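Local coordinates for conserved hypothetical protein (Sulfolobus solfataricus, PDB 2FNA) that is an archaeal AAA+ ATPase that binds ADP with magnesium and probably couples ATP hydrolysis to work on a still unidentified partner, at residues 26-31 and 136-141; 45-50 and 140-145; 162-165 and 170-173; 185-190 and 199-204. All blocks are in the same frame, centred on the assembly; numbering follows the deposited sequence.

Contact 1. Residues 26-31 and 136-141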
loop_
_atom_site.group_PDB
_atom_site.type_symbol
_atom_site.label_atom_id
_atom_site.label_comp_id
_atom_site.label_asym_id
_atom_site.label_seq_id
_atom_site.Cartn_x
_atom_site.Cartn_y
_atom_site.Cartn_z
ATOM N N LYS A 26 11.896 -4.506 -10.651
ATOM C CA LYS A 26 12.884 -3.818 -11.466
ATOM C C LYS A 26 12.833 -4.150 -12.958
ATOM O O LYS A 26 13.296 -3.351 -13.770
ATOM C CB LYS A 26 14.299 -4.124 -10.918
ATOM C CG LYS A 26 14.597 -3.406 -9.609
ATOM C CD LYS A 26 15.983 -3.785 -9.055
ATOM C CE LYS A 26 17.105 -3.233 -9.887
ATOM N NZ LYS A 26 18.389 -3.977 -9.646
ATOM N N GLY A 27 12.301 -5.328 -13.311
ATOM C CA GLY A 27 12.162 -5.744 -14.700
ATOM C C GLY A 27 11.178 -4.899 -15.488
ATOM O O GLY A 27 11.263 -4.839 -16.714
ATOM N N LEU A 28 10.250 -4.240 -14.789
ATOM C CA LEU A 28 9.269 -3.355 -15.435
ATOM C C LEU A 28 8.712 -4.081 -16.676
ATOM O O LEU A 28 8.736 -3.570 -17.781
ATOM C CB LEU A 28 9.928 -2.018 -15.807
ATOM C CG LEU A 28 10.486 -1.156 -14.649
ATOM C CD1 LEU A 28 11.256 0.049 -15.181
ATOM C CD2 LEU A 28 9.415 -0.669 -13.703
ATOM N N ARG A 29 8.244 -5.304 -16.425
ATOM C CA ARG A 29 7.959 -6.310 -17.422
ATOM C C ARG A 29 6.679 -6.082 -18.225
ATOM O O ARG A 29 6.477 -6.722 -19.246
ATOM C CB ARG A 29 7.927 -7.681 -16.736
ATOM C CG ARG A 29 9.297 -8.128 -16.258
ATOM C CD ARG A 29 9.264 -9.430 -15.488
ATOM N NE ARG A 29 10.561 -9.685 -14.852
ATOM C CZ ARG A 29 10.869 -10.767 -14.136
ATOM N NH1 ARG A 29 9.968 -11.724 -13.931
ATOM N NH2 ARG A 29 12.091 -10.892 -13.616
ATOM N N ALA A 30 5.805 -5.210 -17.733
ATOM C CA ALA A 30 4.688 -4.676 -18.507
ATOM C C ALA A 30 4.638 -3.160 -18.233
ATOM O O ALA A 30 5.297 -2.667 -17.321
ATOM C CB ALA A 30 3.395 -5.339 -18.090
ATOM N N PRO A 31 3.901 -2.407 -19.046
ATOM C CA PRO A 31 3.738 -0.975 -18.749
ATOM C C PRO A 31 3.202 -0.647 -17.351
ATOM O O PRO A 31 3.474 0.451 -16.821
ATOM C CB PRO A 31 2.768 -0.515 -19.835
ATOM C CG PRO A 31 3.073 -1.434 -20.979
ATOM C CD PRO A 31 3.292 -2.769 -20.338
ATOM N N LYS A 136 15.305 10.012 -22.740
ATOM C CA LYS A 136 15.804 8.935 -23.605
ATOM C C LYS A 136 15.532 7.590 -22.942
ATOM O O LYS A 136 15.399 6.566 -23.612
ATOM C CB LYS A 136 17.321 9.099 -23.852
ATOM N N ASP A 137 15.418 7.615 -21.624
ATOM C CA ASP A 137 15.258 6.412 -20.806
ATOM C C ASP A 137 13.804 6.248 -20.347
ATOM O O ASP A 137 13.004 7.167 -20.494
ATOM C CB ASP A 137 16.180 6.531 -19.589
ATOM C CG ASP A 137 17.639 6.822 -19.982
ATOM O OD1 ASP A 137 18.227 5.978 -20.684
ATOM O OD2 ASP A 137 18.181 7.888 -19.601
ATOM N N ASN A 138 13.469 5.071 -19.818
ATOM C CA ASN A 138 12.172 4.848 -19.173
ATOM C C ASN A 138 11.985 5.837 -18.019
ATOM O O ASN A 138 12.936 6.154 -17.302
ATOM C CB ASN A 138 12.063 3.417 -18.601
ATOM C CG ASN A 138 11.875 2.355 -19.667
ATOM O OD1 ASN A 138 11.574 2.657 -20.807
ATOM N ND2 ASN A 138 12.049 1.100 -19.284
ATOM N N VAL A 139 10.766 6.339 -17.860
ATOM C CA VAL A 139 10.419 7.187 -16.715
ATOM C C VAL A 139 9.393 6.393 -15.935
ATOM O O VAL A 139 8.458 5.865 -16.515
ATOM C CB VAL A 139 9.779 8.509 -17.148
ATOM C CG1 VAL A 139 9.389 9.338 -15.940
ATOM C CG2 VAL A 139 10.720 9.284 -18.111
ATOM N N ILE A 140 9.594 6.318 -14.630
ATOM C CA ILE A 140 8.775 5.513 -13.765
ATOM C C ILE A 140 7.795 6.424 -13.075
ATOM O O ILE A 140 8.167 7.484 -12.542
ATOM C CB ILE A 140 9.633 4.761 -12.753
ATOM C CG1 ILE A 140 10.653 3.902 -13.508
ATOM C CG2 ILE A 140 8.752 3.953 -11.789
ATOM C CD1 ILE A 140 11.672 3.270 -12.645
ATOM N N ILE A 141 6.535 6.017 -13.102
ATOM C CA ILE A 141 5.480 6.727 -12.428
ATOM C C ILE A 141 4.990 5.816 -11.318
ATOM O O ILE A 141 4.433 4.738 -11.579
ATOM C CB ILE A 141 4.294 7.067 -13.326
ATOM C CG1 ILE A 141 4.742 7.709 -14.635
ATOM C CG2 ILE A 141 3.324 7.966 -12.562
ATOM C CD1 ILE A 141 5.078 9.155 -14.563
#
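The side-chain nitrogen ND2 of N138 comes within 4.3 Å of the methyl CD1 of L28, a loose, non-bonded approach beside a contact that is otherwise made of hydrocarbon. The contact lies where strand 139-144 begins, at the end of the parallel sheet of a P-loop NTPase domain, and the turn that follows helix 19-27 packs there. On the helix side, K26 NZ makes a salt bridge with E53 OE1. L28 is the first residue to leave helical geometry, and its positive phi of 45° puts it in the left-handed region as the chain turns away. From this bend its side chain points at the strand, and CD1 reaches the end of I140, with 4.1 Å between L28 CD1 and I140 CD1. The two side chains cross at about a right angle, so the meeting is of methyl on methyl and the chains do not lie alongside one another. For I140 the torsions explain the approach: CG1 stands beside the backbone N and CD1 continues outward nearly straight (chi2 172°), which brings the end of the chain closer to L28 than its CB direction alone would suggest. L54 of helix 43-54 touches both L28 and I140, and K172 of the neighbouring strand lies against L28 and N138. The second methyl of L28 stands farther back, its CD2 4.7 Å from I140 CD1.

Contact 2. Residues 45-50 and 140-145. With ADP (adenosine-5'-diphosphate), chain D; EDO (1,2-ethanediol), chain H.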
loop_
_atom_site.group_PDB
_atom_site.type_symbol
_atom_site.label_atom_id
_atom_site.label_comp_id
_atom_site.label_asym_id
_atom_site.label_seq_id
_atom_site.Cartn_x
_atom_site.Cartn_y
_atom_site.Cartn_z
ATOM N N SER A 45 9.094 -0.048 0.541
ATOM C CA SER A 45 10.529 -0.383 0.581
ATOM C C SER A 45 11.095 -0.947 -0.737
ATOM O O SER A 45 12.146 -0.466 -1.251
ATOM C CB SER A 45 10.834 -1.346 1.755
ATOM O OG SER A 45 10.490 -0.804 3.043
ATOM N N ILE A 46 10.462 -1.975 -1.295
ATOM C CA ILE A 46 11.032 -2.557 -2.517
ATOM C C ILE A 46 10.916 -1.619 -3.700
ATOM O O ILE A 46 11.741 -1.670 -4.596
ATOM C CB ILE A 46 10.458 -3.936 -2.903
ATOM C CG1 ILE A 46 8.960 -3.894 -3.237
ATOM C CG2 ILE A 46 10.786 -4.971 -1.858
ATOM C CD1 ILE A 46 8.540 -5.092 -4.094
ATOM N N ILE A 47 9.894 -0.762 -3.684
ATOM C CA ILE A 47 9.698 0.262 -4.703
ATOM C C ILE A 47 10.828 1.278 -4.630
ATOM O O ILE A 47 11.440 1.610 -5.657
ATOM C CB ILE A 47 8.319 0.956 -4.561
ATOM C CG1 ILE A 47 7.203 -0.022 -4.936
ATOM C CG2 ILE A 47 8.183 2.175 -5.490
ATOM C CD1 ILE A 47 5.811 0.505 -4.721
ATOM N N LYS A 48 11.103 1.768 -3.420
ATOM C CA LYS A 48 12.241 2.676 -3.197
ATOM C C LYS A 48 13.593 2.036 -3.539
ATOM O O LYS A 48 14.407 2.630 -4.225
ATOM C CB LYS A 48 12.235 3.129 -1.767
ATOM C CG LYS A 48 11.057 4.059 -1.479
ATOM C CD LYS A 48 10.780 4.177 0.014
ATOM C CE LYS A 48 10.762 5.591 0.432
ATOM N NZ LYS A 48 12.138 6.173 0.322
ATOM N N ILE A 49 13.818 0.807 -3.086
ATOM C CA ILE A 49 15.031 0.084 -3.417
ATOM C C ILE A 49 15.124 -0.052 -4.928
ATOM O O ILE A 49 16.160 0.255 -5.504
ATOM C CB ILE A 49 15.057 -1.302 -2.720
ATOM C CG1 ILE A 49 15.263 -1.129 -1.215
ATOM C CG2 ILE A 49 16.128 -2.221 -3.328
ATOM C CD1 ILE A 49 14.928 -2.373 -0.432
ATOM N N GLY A 50 14.016 -0.490 -5.561
ATOM C CA GLY A 50 13.945 -0.713 -7.009
ATOM C C GLY A 50 14.281 0.533 -7.815
ATOM O O GLY A 50 15.098 0.471 -8.701
ATOM N N ILE A 140 9.594 6.318 -14.630
ATOM C CA ILE A 140 8.775 5.513 -13.765
ATOM C C ILE A 140 7.795 6.424 -13.075
ATOM O O ILE A 140 8.167 7.484 -12.542
ATOM C CB ILE A 140 9.633 4.761 -12.753
ATOM C CG1 ILE A 140 10.653 3.902 -13.508
ATOM C CG2 ILE A 140 8.752 3.953 -11.789
ATOM C CD1 ILE A 140 11.672 3.270 -12.645
ATOM N N ILE A 141 6.535 6.017 -13.102
ATOM C CA ILE A 141 5.480 6.727 -12.428
ATOM C C ILE A 141 4.990 5.816 -11.318
ATOM O O ILE A 141 4.433 4.738 -11.579
ATOM C CB ILE A 141 4.294 7.067 -13.326
ATOM C CG1 ILE A 141 4.742 7.709 -14.635
ATOM C CG2 ILE A 141 3.324 7.966 -12.562
ATOM C CD1 ILE A 141 5.078 9.155 -14.563
ATOM N N VAL A 142 5.231 6.249 -10.085
ATOM C CA VAL A 142 4.863 5.485 -8.917
ATOM C C VAL A 142 3.611 6.055 -8.329
ATOM O O VAL A 142 3.546 7.258 -7.997
ATOM C CB VAL A 142 5.989 5.500 -7.846
ATOM C CG1 VAL A 142 5.612 4.690 -6.653
ATOM C CG2 VAL A 142 7.292 4.998 -8.440
ATOM N N LEU A 143 2.633 5.169 -8.175
ATOM C CA LEU A 143 1.402 5.463 -7.482
ATOM C C LEU A 143 1.373 4.544 -6.298
ATOM O O LEU A 143 0.902 3.419 -6.391
ATOM C CB LEU A 143 0.208 5.206 -8.398
ATOM C CG LEU A 143 0.202 5.950 -9.740
ATOM C CD1 LEU A 143 -1.015 5.598 -10.528
ATOM C CD2 LEU A 143 0.268 7.433 -9.546
ATOM N N ASP A 144 1.923 5.020 -5.189
ATOM C CA ASP A 144 2.068 4.203 -4.009
ATOM C C ASP A 144 0.785 4.333 -3.185
ATOM O O ASP A 144 0.476 5.389 -2.640
ATOM C CB ASP A 144 3.315 4.629 -3.241
ATOM C CG ASP A 144 3.751 3.628 -2.158
ATOM O OD1 ASP A 144 3.122 2.563 -1.986
ATOM O OD2 ASP A 144 4.755 3.941 -1.453
ATOM N N GLU A 145 0.074 3.219 -3.111
ATOM C CA GLU A 145 -1.309 3.115 -2.609
ATOM C C GLU A 145 -2.324 3.703 -3.607
ATOM O O GLU A 145 -3.142 4.545 -3.266
ATOM C CB GLU A 145 -1.465 3.694 -1.196
ATOM C CG GLU A 145 -0.608 2.969 -0.116
ATOM C CD GLU A 145 -1.026 1.549 0.174
ATOM O OE1 GLU A 145 -2.197 1.162 -0.068
ATOM O OE2 GLU A 145 -0.167 0.775 0.653
HETATM P PB ADP D . 4.253 -1.300 3.143
HETATM O O1B ADP D . 4.005 -2.636 2.520
HETATM O O2B ADP D . 3.219 -0.975 4.216
HETATM O O3B ADP D . 4.556 -0.170 2.217
HETATM P PA ADP D . 6.919 -0.645 4.234
HETATM O O1A ADP D . 7.880 -0.635 3.090
HETATM O O2A ADP D . 6.482 0.711 4.604
HETATM O O3A ADP D . 5.615 -1.600 4.051
HETATM O "O5'" ADP D . 7.615 -1.480 5.392
HETATM C "C5'" ADP D . 7.079 -1.550 6.725
HETATM C "C4'" ADP D . 8.218 -1.564 7.741
HETATM O "O4'" ADP D . 8.881 -2.814 7.766
HETATM C "C3'" ADP D . 9.301 -0.563 7.482
HETATM O "O3'" ADP D . 9.890 -0.235 8.758
HETATM C "C2'" ADP D . 10.329 -1.326 6.677
HETATM O "O2'" ADP D . 11.643 -0.808 6.829
HETATM C "C1'" ADP D . 10.217 -2.681 7.316
HETATM N N9 ADP D . 10.453 -3.819 6.434
HETATM C C8 ADP D . 9.509 -4.484 5.734
HETATM N N7 ADP D . 10.053 -5.514 5.087
HETATM C C5 ADP D . 11.380 -5.505 5.356
HETATM C C6 ADP D . 12.561 -6.322 5.003
HETATM N N6 ADP D . 12.436 -7.378 4.173
HETATM N N1 ADP D . 13.772 -5.987 5.535
HETATM C C2 ADP D . 13.920 -4.946 6.375
HETATM N N3 ADP D . 12.891 -4.165 6.746
HETATM C C4 ADP D . 11.635 -4.405 6.278
HETATM C C1 EDO H . 13.115 6.870 -3.410
HETATM O O1 EDO H . 13.638 6.777 -2.081
HETATM C C2 EDO H . 12.221 8.102 -3.521
HETATM O O2 EDO H . 11.173 8.087 -2.538
#
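I47 and V142 run past each other in opposite directions, helix side chain against strand side chain. The branch methyl of I47 does the touching: CG2 sits 3.8 Å from V142 CG1 and 4.2 Å from V142 CG2, so it faces both methyls of the valine. The CG1-CD1 arm of I47 runs obliquely toward D144, where its CD1 is 4.4 Å from D144 OD1. The carboxylate is bonded elsewhere, OD1 to S176 OG and OD2 to Y60 OH and S44 OG, and it lies about 4 Å from the bound magnesium ion, consistent with the aspartate of a Walker B strand. One turn before K48, S45 grips the nucleotide twice through one oxygen: ADP O1A takes S45 OG at 2.6 Å and S45 N at 2.9 Å. K48 bends at chi3 and chi4 to bring NZ to O1 of an ethanediol, probably from the crystallisation liquor; an alanine here would probably leave that hydroxyl without its amine partner and the molecule without the carbons CG and CE against it. Helix 43-54 thus lies over strand 139-144, with Y60 of strand 58-62 and S176 of strand 171-177 beside I47, and L25 of helix 19-27 touching it as well.

Contact 3. Residues 162-165 and 170-173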
loop_
_atom_site.group_PDB
_atom_site.type_symbol
_atom_site.label_atom_id
_atom_site.label_comp_id
_atom_site.label_asym_id
_atom_site.label_seq_id
_atom_site.Cartn_x
_atom_site.Cartn_y
_atom_site.Cartn_z
ATOM N N ALA A 162 -4.453 3.822 -19.985
ATOM C CA ALA A 162 -4.563 2.886 -21.109
ATOM C C ALA A 162 -3.822 3.420 -22.334
ATOM O O ALA A 162 -3.156 2.676 -23.039
ATOM C CB ALA A 162 -6.025 2.644 -21.459
ATOM N N TYR A 163 -3.946 4.714 -22.577
ATOM C CA TYR A 163 -3.219 5.365 -23.657
ATOM C C TYR A 163 -1.686 5.162 -23.527
ATOM O O TYR A 163 -0.998 4.836 -24.498
ATOM C CB TYR A 163 -3.583 6.858 -23.746
ATOM C CG TYR A 163 -2.755 7.568 -24.788
ATOM C CD1 TYR A 163 -3.042 7.407 -26.128
ATOM C CD2 TYR A 163 -1.633 8.326 -24.435
ATOM C CE1 TYR A 163 -2.275 8.004 -27.106
ATOM C CE2 TYR A 163 -0.844 8.930 -25.419
ATOM C CZ TYR A 163 -1.178 8.758 -26.752
ATOM O OH TYR A 163 -0.437 9.328 -27.764
ATOM N N ALA A 164 -1.172 5.379 -22.324
ATOM C CA ALA A 164 0.217 5.152 -22.007
ATOM C C ALA A 164 0.596 3.690 -22.185
ATOM O O ALA A 164 1.588 3.364 -22.850
ATOM C CB ALA A 164 0.493 5.598 -20.559
ATOM N N TYR A 165 -0.197 2.813 -21.580
ATOM C CA TYR A 165 -0.001 1.367 -21.694
ATOM C C TYR A 165 0.149 0.953 -23.148
ATOM O O TYR A 165 1.117 0.271 -23.512
ATOM C CB TYR A 165 -1.173 0.604 -21.011
ATOM C CG TYR A 165 -0.919 -0.892 -20.860
ATOM C CD1 TYR A 165 -0.906 -1.727 -21.971
ATOM C CD2 TYR A 165 -0.707 -1.454 -19.622
ATOM C CE1 TYR A 165 -0.676 -3.079 -21.843
ATOM C CE2 TYR A 165 -0.465 -2.797 -19.483
ATOM C CZ TYR A 165 -0.443 -3.603 -20.606
ATOM O OH TYR A 165 -0.221 -4.931 -20.466
ATOM N N ARG A 170 8.072 4.383 -23.215
ATOM C CA ARG A 170 9.038 4.757 -22.169
ATOM C C ARG A 170 8.396 5.180 -20.855
ATOM O O ARG A 170 9.083 5.719 -20.005
ATOM C CB ARG A 170 9.979 5.875 -22.643
ATOM C CG ARG A 170 10.995 5.387 -23.673
ATOM C CD ARG A 170 12.115 6.378 -23.909
ATOM N NE ARG A 170 11.645 7.618 -24.524
ATOM C CZ ARG A 170 11.268 7.733 -25.796
ATOM N NH1 ARG A 170 11.282 6.683 -26.621
ATOM N NH2 ARG A 170 10.860 8.911 -26.255
ATOM N N ILE A 171 7.100 4.952 -20.691
ATOM C CA ILE A 171 6.407 5.249 -19.427
ATOM C C ILE A 171 6.099 3.912 -18.775
ATOM O O ILE A 171 5.443 3.056 -19.386
ATOM C CB ILE A 171 5.094 6.095 -19.620
ATOM C CG1 ILE A 171 5.369 7.498 -20.187
ATOM C CG2 ILE A 171 4.301 6.214 -18.310
ATOM C CD1 ILE A 171 6.047 8.451 -19.272
ATOM N N LYS A 172 6.644 3.717 -17.567
ATOM C CA LYS A 172 6.476 2.498 -16.787
ATOM C C LYS A 172 5.868 2.819 -15.432
ATOM O O LYS A 172 6.474 3.534 -14.639
ATOM C CB LYS A 172 7.823 1.823 -16.580
ATOM C CG LYS A 172 8.602 1.546 -17.827
ATOM C CD LYS A 172 7.899 0.548 -18.710
ATOM C CE LYS A 172 8.657 0.270 -20.018
ATOM N NZ LYS A 172 7.665 -0.371 -20.894
ATOM N N PHE A 173 4.662 2.310 -15.169
ATOM C CA PHE A 173 3.983 2.560 -13.914
ATOM C C PHE A 173 4.290 1.496 -12.896
ATOM O O PHE A 173 4.351 0.277 -13.213
ATOM C CB PHE A 173 2.464 2.545 -14.095
ATOM C CG PHE A 173 1.938 3.673 -14.915
ATOM C CD1 PHE A 173 1.551 4.864 -14.301
ATOM C CD2 PHE A 173 1.791 3.548 -16.283
ATOM C CE1 PHE A 173 1.083 5.922 -15.051
ATOM C CE2 PHE A 173 1.291 4.595 -17.036
ATOM C CZ PHE A 173 0.939 5.781 -16.412
#
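A164 gives up more surface than any other residue here, and it does so with one methyl. Its CB meets the ring of F173 at the edge, in the ring plane, 3.7 Å from CE2 and 4.2 Å from CZ. The alanine therefore abuts the CE2-CZ side of the ring without lying over a face. With CG beside the backbone N (chi1 -67°) the phenylalanine ring is directed to the helix, and its rotation, nearly perpendicular to the CA-CB-CG plane (chi2 -91°), turns the edge to A164 CB. I171, two residues earlier on the same side of the strand, makes a looser approach, with its CG2 4.5 Å from A164 CB. Its CB points at the helix, but the longer CG1-CD1 arm turns off, and the side chain packs on F131 of helix 124-133. L128 of that helix touches both A164 and F173, while I141 of the adjacent strand lies against I171 and F173. With a methyl as the helix side chain, the backbones can come close: the CA atoms of A164 and I171 are 6.7 Å apart. Helix 158-167 is the connection between the neighbouring parallel strands 139-144 and 171-177, and its packing on the second of them is that of a beta-alpha-beta crossover in the P-loop NTPase fold.

Contact 4. Residues 185-190 and 199-204. With EDO (1,2-ethanediol), chain F; EDO (1,2-ethanediol), chain I.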
loop_
_atom_site.group_PDB
_atom_site.type_symbol
_atom_site.label_atom_id
_atom_site.label_comp_id
_atom_site.label_asym_id
_atom_site.label_seq_id
_atom_site.Cartn_x
_atom_site.Cartn_y
_atom_site.Cartn_z
ATOM N N ASP A 185 -10.518 -3.224 -8.231
ATOM C CA ASP A 185 -11.739 -2.485 -8.488
ATOM C C ASP A 185 -11.417 -1.115 -9.081
ATOM O O ASP A 185 -12.068 -0.673 -10.028
ATOM C CB ASP A 185 -12.522 -2.261 -7.199
ATOM C CG ASP A 185 -13.153 -3.517 -6.701
ATOM O OD1 ASP A 185 -12.975 -4.544 -7.366
ATOM O OD2 ASP A 185 -13.809 -3.482 -5.641
ATOM N N TYR A 186 -10.417 -0.451 -8.525
ATOM C CA TYR A 186 -9.997 0.866 -9.057
ATOM C C TYR A 186 -9.641 0.835 -10.569
ATOM O O TYR A 186 -10.006 1.733 -11.327
ATOM C CB TYR A 186 -8.832 1.440 -8.258
ATOM C CG TYR A 186 -8.294 2.671 -8.950
ATOM C CD1 TYR A 186 -9.053 3.835 -9.013
ATOM C CD2 TYR A 186 -7.117 2.626 -9.645
ATOM C CE1 TYR A 186 -8.603 4.957 -9.704
ATOM C CE2 TYR A 186 -6.662 3.725 -10.322
ATOM C CZ TYR A 186 -7.425 4.885 -10.367
ATOM O OH TYR A 186 -6.923 5.991 -11.053
ATOM N N LEU A 187 -8.933 -0.206 -10.966
ATOM C CA LEU A 187 -8.427 -0.404 -12.318
ATOM C C LEU A 187 -9.497 -1.063 -13.225
ATOM O O LEU A 187 -9.273 -1.214 -14.435
ATOM C CB LEU A 187 -7.137 -1.254 -12.260
ATOM C CG LEU A 187 -5.904 -0.682 -11.532
ATOM C CD1 LEU A 187 -4.829 -1.732 -11.283
ATOM C CD2 LEU A 187 -5.292 0.493 -12.275
ATOM N N ARG A 188 -10.646 -1.398 -12.607
ATOM C CA ARG A 188 -11.839 -1.895 -13.282
ATOM C C ARG A 188 -11.534 -3.144 -14.116
ATOM O O ARG A 188 -12.061 -3.323 -15.196
ATOM C CB ARG A 188 -12.503 -0.784 -14.122
ATOM C CG ARG A 188 -12.621 0.546 -13.365
ATOM C CD ARG A 188 -13.604 1.538 -13.969
ATOM N NE ARG A 188 -13.740 2.751 -13.146
ATOM C CZ ARG A 188 -14.627 3.730 -13.373
ATOM N NH1 ARG A 188 -15.497 3.658 -14.377
ATOM N NH2 ARG A 188 -14.670 4.787 -12.570
ATOM N N VAL A 189 -10.685 -4.005 -13.574
ATOM C CA VAL A 189 -10.282 -5.264 -14.205
ATOM C C VAL A 189 -11.443 -6.170 -14.542
ATOM O O VAL A 189 -11.334 -7.026 -15.442
ATOM C CB VAL A 189 -9.227 -5.990 -13.289
ATOM C CG1 VAL A 189 -8.858 -7.360 -13.809
ATOM C CG2 VAL A 189 -7.987 -5.152 -13.216
ATOM N N GLU A 190 -12.558 -5.975 -13.834
ATOM C CA GLU A 190 -13.794 -6.752 -14.032
ATOM C C GLU A 190 -14.731 -6.249 -15.129
ATOM O O GLU A 190 -15.741 -6.856 -15.401
ATOM C CB GLU A 190 -14.567 -6.845 -12.697
ATOM C CG GLU A 190 -15.490 -5.639 -12.321
ATOM C CD GLU A 190 -14.751 -4.290 -12.052
ATOM O OE1 GLU A 190 -13.524 -4.289 -11.685
ATOM O OE2 GLU A 190 -15.425 -3.228 -12.218
ATOM N N ARG A 199 -5.635 -6.308 -20.279
ATOM C CA ARG A 199 -4.214 -5.989 -20.343
ATOM C C ARG A 199 -3.498 -6.583 -19.156
ATOM O O ARG A 199 -3.973 -6.475 -18.045
ATOM C CB ARG A 199 -4.045 -4.469 -20.386
ATOM C CG ARG A 199 -4.593 -3.918 -21.676
ATOM C CD ARG A 199 -4.779 -2.429 -21.662
ATOM N NE ARG A 199 -5.104 -1.963 -23.007
ATOM C CZ ARG A 199 -6.293 -2.108 -23.605
ATOM N NH1 ARG A 199 -7.342 -2.694 -23.001
ATOM N NH2 ARG A 199 -6.448 -1.646 -24.840
ATOM N N ALA A 200 -2.357 -7.218 -19.369
ATOM C CA ALA A 200 -1.701 -7.908 -18.265
ATOM C C ALA A 200 -0.824 -6.946 -17.460
ATOM O O ALA A 200 -0.210 -6.037 -18.016
ATOM C CB ALA A 200 -0.911 -9.123 -18.755
ATOM N N PHE A 201 -0.847 -7.121 -16.137
ATOM C CA PHE A 201 0.024 -6.400 -15.231
ATOM C C PHE A 201 1.090 -7.340 -14.711
ATOM O O PHE A 201 0.779 -8.473 -14.341
ATOM C CB PHE A 201 -0.777 -5.863 -14.046
ATOM C CG PHE A 201 -1.996 -5.057 -14.439
ATOM C CD1 PHE A 201 -2.008 -4.288 -15.592
ATOM C CD2 PHE A 201 -3.125 -5.052 -13.627
ATOM C CE1 PHE A 201 -3.125 -3.552 -15.949
ATOM C CE2 PHE A 201 -4.244 -4.293 -13.968
ATOM C CZ PHE A 201 -4.236 -3.550 -15.136
ATOM N N SER A 202 2.342 -6.885 -14.692
ATOM C CA SER A 202 3.416 -7.593 -14.007
ATOM C C SER A 202 3.174 -7.387 -12.513
ATOM O O SER A 202 3.145 -6.231 -12.020
ATOM C CB SER A 202 4.783 -7.043 -14.389
ATOM O OG SER A 202 5.827 -7.754 -13.738
ATOM N N THR A 203 2.991 -8.497 -11.800
ATOM C CA THR A 203 2.510 -8.450 -10.402
ATOM C C THR A 203 3.529 -9.100 -9.462
ATOM O O THR A 203 4.033 -10.212 -9.734
ATOM C CB THR A 203 1.137 -9.145 -10.292
ATOM O OG1 THR A 203 0.248 -8.553 -11.248
ATOM C CG2 THR A 203 0.527 -8.972 -8.864
ATOM N N VAL A 204 3.875 -8.364 -8.415
ATOM C CA VAL A 204 4.737 -8.807 -7.319
ATOM C C VAL A 204 3.923 -8.716 -6.017
ATOM O O VAL A 204 3.276 -7.698 -5.760
ATOM C CB VAL A 204 5.931 -7.857 -7.219
ATOM C CG1 VAL A 204 6.861 -8.278 -6.135
ATOM C CG2 VAL A 204 6.673 -7.782 -8.563
HETATM C C1 EDO F . -4.251 -10.346 -13.882
HETATM O O1 EDO F . -4.075 -10.440 -12.443
HETATM C C2 EDO F . -3.691 -9.075 -14.517
HETATM O O2 EDO F . -2.602 -9.428 -15.384
HETATM C C1 EDO I . -13.720 3.609 -17.271
HETATM O O1 EDO I . -13.244 4.700 -18.126
HETATM C C2 EDO I . -14.905 2.825 -17.857
HETATM O O2 EDO I . -15.348 1.727 -17.015
#
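The ring atom CE2 of F201 meets both L187 CD1 and V189 CG2 across this contact. R199, at the start of the segment, makes a salt bridge through NH2 with D166 OD2, while its carbonyl oxygen O lies 3.7 Å above one face of the F201 ring, offset toward the rim. A200 follows, its O accepting a hydrogen bond from Y165 OH of helix 158-167. At F201 the backbone N donates to O2 of an ethanediol, probably from the crystallisation liquor, at 3.0 Å and 164°. With CG beside the backbone N (chi1 -52°) the ring is directed toward segment 185-190, and CE2 takes both apolar partners obliquely, L187 CD1 at 3.8 Å and V189 CG2 at 3.9 Å. Both side chains slide past the phenylalanine in opposite directions to it. They flank R188, where helix 180-186 ends in a Schellman motif; R188 has positive phi, and its N bonds to D185 O at 3.0 Å. The F201 side chain also touches I32 and L34 of the adjoining strand 32-37, L34 touching L187 too. S202, in strand 202-206, an outermost strand of the parallel sheet, pairs through its backbone with I32 and L34. T203 rests its side chain on L36, and V204 bonds by its backbone to L34 and L36 while its side chain packs on E21 and K24 of helix 19-27.

All four contacts build on one parallel sheet, ordered 58-62, 139-144, 171-177, 32-37, 202-206. Contacts 1 and 2 share I140, I141 and strand 139-144, their centres about 11 Å apart, and place helices 19-27 and 43-54 on one face. Contact 3 follows along the chain, about 9 Å from contact 1 between centres, and packs helix 158-167 on the other face; I141 N probably bonds to K172 O at 2.9 Å, joining the two strands. Contact 4 comes last, at the sheet edge, its centre about 13 Å from that of contact 3, where Y165 packs on R199. The helices thus lie on both faces of the sheet, and strand 139-144 ends near the nucleotide site at contact 2.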